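PDB 7DG2: MAGE domain-containing protein from Xenopus laevis, which probably serves as the Nse3 subunit of the Smc5/6 complex, pairing with Nse1 to bind and shape Nse4. Local coordinates for residues B[58-67]-B[76-84]. Residues are numbered along the deposited sequence; the frame is centred on the assembly and turned at random.
Sequences LQQVFGFQLE and YILTNKLQR
Q65 and T79 exchange backbone hydrogen bonds, Q65 N reaching T79 O at 2.7 Å, and E67 and I77 form the next such pair along the antiparallel hairpin of strands 64-70 and 75-80, probably the wing of a winged-helix domain. A fifth backbone bond, from K81 N to G63 O, extends the ladder to the glycine that turns the chain out of helix 47-62. There L58 O accepts from both F62 N and F64 N, which approach from opposite faces of its plane. CA-H groups of F64, L66 and L78 between the pairs, and of Y76 beyond E67-I77, make CA-H...O contacts with strand carbonyls.

Two side-chain bonds overlie the ladder on the face bearing Q65, E67 and T79. T79 OG1, turned toward the E67 carboxylate by a chi1 of 64°, donates to the anti lone pair of E67 OE2 at 2.5 Å. Bent at its last two torsions, K81 brings NZ back to Q65 OE1, 2.7 Å away and 33° out of the amide's carbonyl plane.

On the other face F64, L66 and L78 make an apolar cluster, with the N80 amide at its end. L78 splits its methyls, CD1 against the F64 ring obliquely and CD2 touching both L66 CD1 and L58 CD1, while L66 CD2 sits over the Y76 ring, 4.2 Å from its centroid, in a CH-pi contact. L58 and F64 continue this packing onto L21 of helix 6-23.

N80 OD1 closes an Asx turn by accepting from L82 N at 2.9 Å, and N80 ND2 bonds to Q13 of the Nse1 chain and the R64 carbonyl of the Nse4 chain. Strand 75-80 thus bonds along both edges, to 64-70 on one and, on the other, to I30 from Y76 and to Nse4 from N80.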
loop_
_atom_site.group_PDB
_atom_site.type_symbol
_atom_site.label_atom_id
_atom_site.label_comp_id
_atom_site.label_asym_id
_atom_site.label_seq_id
_atom_site.Cartn_x
_atom_site.Cartn_y
_atom_site.Cartn_z
ATOM N N LEU B 58 2.302 -14.299 -10.913
ATOM C CA LEU B 58 2.652 -12.927 -10.560
ATOM C C LEU B 58 3.042 -12.116 -11.795
ATOM O O LEU B 58 2.682 -10.938 -11.910
ATOM C CB LEU B 58 3.777 -12.929 -9.524
ATOM C CG LEU B 58 3.315 -13.291 -8.112
ATOM C CD1 LEU B 58 4.514 -13.705 -7.281
ATOM C CD2 LEU B 58 2.618 -12.104 -7.493
ATOM N N GLN B 59 3.754 -12.743 -12.745
ATOM C CA GLN B 59 4.078 -12.066 -14.005
ATOM C C GLN B 59 2.825 -11.726 -14.794
ATOM O O GLN B 59 2.668 -10.600 -15.277
ATOM C CB GLN B 59 4.984 -12.944 -14.871
ATOM C CG GLN B 59 6.342 -13.157 -14.303
ATOM C CD GLN B 59 7.194 -14.063 -15.184
ATOM O OE1 GLN B 59 6.784 -14.457 -16.281
ATOM N NE2 GLN B 59 8.379 -14.396 -14.705
ATOM N N GLN B 60 1.943 -12.711 -14.976
ATOM C CA GLN B 60 0.826 -12.566 -15.904
ATOM C C GLN B 60 -0.281 -11.692 -15.340
ATOM O O GLN B 60 -0.896 -10.909 -16.077
ATOM C CB GLN B 60 0.274 -13.942 -16.268
ATOM C CG GLN B 60 1.254 -14.764 -17.084
ATOM C CD GLN B 60 0.668 -16.074 -17.587
ATOM O OE1 GLN B 60 -0.394 -16.508 -17.139
ATOM N NE2 GLN B 60 1.365 -16.713 -18.525
ATOM N N VAL B 61 -0.568 -11.826 -14.049
ATOM C CA VAL B 61 -1.702 -11.101 -13.473
ATOM C C VAL B 61 -1.293 -9.725 -12.970
ATOM O O VAL B 61 -2.021 -8.747 -13.165
ATOM C CB VAL B 61 -2.349 -11.939 -12.357
ATOM C CG1 VAL B 61 -3.519 -11.190 -11.741
ATOM C CG2 VAL B 61 -2.792 -13.300 -12.911
ATOM N N PHE B 62 -0.123 -9.618 -12.329
ATOM C CA PHE B 62 0.272 -8.383 -11.670
ATOM C C PHE B 62 1.345 -7.599 -12.402
ATOM O O PHE B 62 1.575 -6.434 -12.059
ATOM C CB PHE B 62 0.791 -8.688 -10.254
ATOM C CG PHE B 62 -0.259 -9.258 -9.333
ATOM C CD1 PHE B 62 -0.525 -10.621 -9.321
ATOM C CD2 PHE B 62 -0.980 -8.426 -8.473
ATOM C CE1 PHE B 62 -1.498 -11.147 -8.486
ATOM C CE2 PHE B 62 -1.961 -8.949 -7.633
ATOM C CZ PHE B 62 -2.212 -10.314 -7.640
ATOM N N GLY B 63 2.038 -8.206 -13.360
ATOM C CA GLY B 63 3.198 -7.537 -13.912
ATOM C C GLY B 63 4.346 -7.454 -12.933
ATOM O O GLY B 63 5.100 -6.475 -12.958
ATOM N N PHE B 64 4.487 -8.454 -12.054
ATOM C CA PHE B 64 5.548 -8.523 -11.054
ATOM C C PHE B 64 6.537 -9.616 -11.433
ATOM O O PHE B 64 6.134 -10.706 -11.837
ATOM C CB PHE B 64 5.036 -8.881 -9.655
ATOM C CG PHE B 64 4.140 -7.861 -9.018
ATOM C CD1 PHE B 64 3.882 -6.636 -9.607
ATOM C CD2 PHE B 64 3.570 -8.143 -7.785
ATOM C CE1 PHE B 64 3.053 -5.708 -8.988
ATOM C CE2 PHE B 64 2.728 -7.228 -7.165
ATOM C CZ PHE B 64 2.473 -6.005 -7.766
ATOM N N GLN B 65 7.817 -9.340 -11.223
ATOM C CA GLN B 65 8.897 -10.276 -11.508
ATOM C C GLN B 65 9.508 -10.761 -10.199
ATOM O O GLN B 65 9.916 -9.955 -9.358
ATOM C CB GLN B 65 9.967 -9.604 -12.369
ATOM C CG GLN B 65 11.122 -10.494 -12.763
ATOM C CD GLN B 65 10.830 -11.304 -14.019
ATOM O OE1 GLN B 65 9.784 -11.141 -14.662
ATOM N NE2 GLN B 65 11.756 -12.188 -14.374
ATOM N N LEU B 66 9.616 -12.074 -10.052
ATOM C CA LEU B 66 10.345 -12.648 -8.928
ATOM C C LEU B 66 11.837 -12.618 -9.251
ATOM O O LEU B 66 12.253 -13.052 -10.333
ATOM C CB LEU B 66 9.861 -14.079 -8.672
ATOM C CG LEU B 66 10.375 -14.798 -7.424
ATOM C CD1 LEU B 66 9.712 -14.184 -6.202
ATOM C CD2 LEU B 66 10.073 -16.296 -7.503
ATOM N N GLU B 67 12.645 -12.071 -8.345
ATOM C CA GLU B 67 14.085 -11.993 -8.571
ATOM C C GLU B 67 14.840 -12.466 -7.333
ATOM O O GLU B 67 14.498 -12.104 -6.208
ATOM C CB GLU B 67 14.529 -10.568 -8.939
ATOM C CG GLU B 67 13.879 -10.013 -10.226
ATOM C CD GLU B 67 14.661 -8.850 -10.826
ATOM O OE1 GLU B 67 15.905 -8.949 -10.944
ATOM O OE2 GLU B 67 14.035 -7.834 -11.183
ATOM N N TYR B 76 14.350 -13.918 -2.233
ATOM C CA TYR B 76 13.658 -13.322 -3.370
ATOM C C TYR B 76 13.091 -11.956 -3.020
ATOM O O TYR B 76 12.805 -11.664 -1.861
ATOM C CB TYR B 76 12.487 -14.185 -3.825
ATOM C CG TYR B 76 12.839 -15.597 -4.241
ATOM C CD1 TYR B 76 13.852 -15.850 -5.157
ATOM C CD2 TYR B 76 12.137 -16.673 -3.725
ATOM C CE1 TYR B 76 14.158 -17.159 -5.538
ATOM C CE2 TYR B 76 12.421 -17.974 -4.110
ATOM C CZ TYR B 76 13.426 -18.211 -5.011
ATOM O OH TYR B 76 13.711 -19.514 -5.367
ATOM N N ILE B 77 12.900 -11.136 -4.055
ATOM C CA ILE B 77 12.099 -9.920 -3.972
ATOM C C ILE B 77 11.157 -9.908 -5.170
ATOM O O ILE B 77 11.268 -10.725 -6.085
ATOM C CB ILE B 77 12.952 -8.635 -3.943
ATOM C CG1 ILE B 77 13.691 -8.449 -5.270
ATOM C CG2 ILE B 77 13.926 -8.633 -2.767
ATOM C CD1 ILE B 77 14.358 -7.075 -5.386
ATOM N N LEU B 78 10.230 -8.947 -5.167
ATOM C CA LEU B 78 9.336 -8.720 -6.296
ATOM C C LEU B 78 9.678 -7.369 -6.910
ATOM O O LEU B 78 9.710 -6.364 -6.201
ATOM C CB LEU B 78 7.865 -8.738 -5.842
ATOM C CG LEU B 78 7.331 -10.045 -5.260
ATOM C CD1 LEU B 78 5.908 -9.826 -4.746
ATOM C CD2 LEU B 78 7.364 -11.158 -6.304
ATOM N N THR B 79 9.945 -7.343 -8.218
ATOM C CA THR B 79 10.201 -6.092 -8.931
ATOM C C THR B 79 9.142 -5.896 -10.011
ATOM O O THR B 79 8.383 -6.809 -10.351
ATOM C CB THR B 79 11.602 -6.064 -9.570
ATOM O OG1 THR B 79 11.682 -7.077 -10.574
ATOM C CG2 THR B 79 12.683 -6.297 -8.512
ATOM N N ASN B 80 9.092 -4.681 -10.557
ATOM C CA ASN B 80 8.014 -4.311 -11.463
ATOM C C ASN B 80 8.436 -4.554 -12.909
ATOM O O ASN B 80 9.526 -4.143 -13.323
ATOM C CB ASN B 80 7.635 -2.845 -11.258
ATOM C CG ASN B 80 6.195 -2.572 -11.604
ATOM O OD1 ASN B 80 5.651 -3.156 -12.548
ATOM N ND2 ASN B 80 5.553 -1.703 -10.822
ATOM N N LYS B 81 7.582 -5.241 -13.663
ATOM C CA LYS B 81 7.829 -5.414 -15.095
ATOM C C LYS B 81 7.322 -4.235 -15.907
ATOM O O LYS B 81 7.649 -4.130 -17.103
ATOM C CB LYS B 81 7.174 -6.700 -15.591
ATOM C CG LYS B 81 7.683 -7.964 -14.888
ATOM C CD LYS B 81 6.923 -9.211 -15.356
ATOM C CE LYS B 81 7.295 -9.618 -16.794
ATOM N NZ LYS B 81 8.700 -10.143 -16.878
ATOM N N LEU B 82 6.543 -3.352 -15.299
ATOM C CA LEU B 82 5.997 -2.188 -15.980
ATOM C C LEU B 82 6.828 -0.958 -15.642
ATOM O O LEU B 82 7.228 -0.757 -14.491
ATOM C CB LEU B 82 4.541 -1.932 -15.578
ATOM C CG LEU B 82 3.512 -3.065 -15.635
ATOM C CD1 LEU B 82 2.119 -2.510 -15.319
ATOM C CD2 LEU B 82 3.514 -3.748 -16.995
ATOM N N GLN B 83 7.076 -0.129 -16.648
ATOM C CA GLN B 83 7.847 1.082 -16.424
ATOM C C GLN B 83 7.052 2.067 -15.588
ATOM O O GLN B 83 5.928 2.433 -15.937
ATOM C CB GLN B 83 8.218 1.732 -17.758
ATOM C CG GLN B 83 9.045 2.998 -17.594
ATOM C CD GLN B 83 9.379 3.644 -18.924
ATOM O OE1 GLN B 83 8.621 3.532 -19.892
ATOM N NE2 GLN B 83 10.525 4.319 -18.982
ATOM N N ARG B 84 7.636 2.509 -14.489
ATOM C CA ARG B 84 6.981 3.498 -13.653
ATOM C C ARG B 84 7.151 4.864 -14.306
ATOM O O ARG B 84 8.269 5.254 -14.665
ATOM C CB ARG B 84 7.559 3.461 -12.237
ATOM C CG ARG B 84 7.280 2.149 -11.507
ATOM C CD ARG B 84 5.806 2.043 -11.091
ATOM N NE ARG B 84 5.416 3.137 -10.205
ATOM C CZ ARG B 84 5.534 3.111 -8.877
ATOM N NH1 ARG B 84 6.023 2.034 -8.266
ATOM N NH2 ARG B 84 5.155 4.157 -8.155
#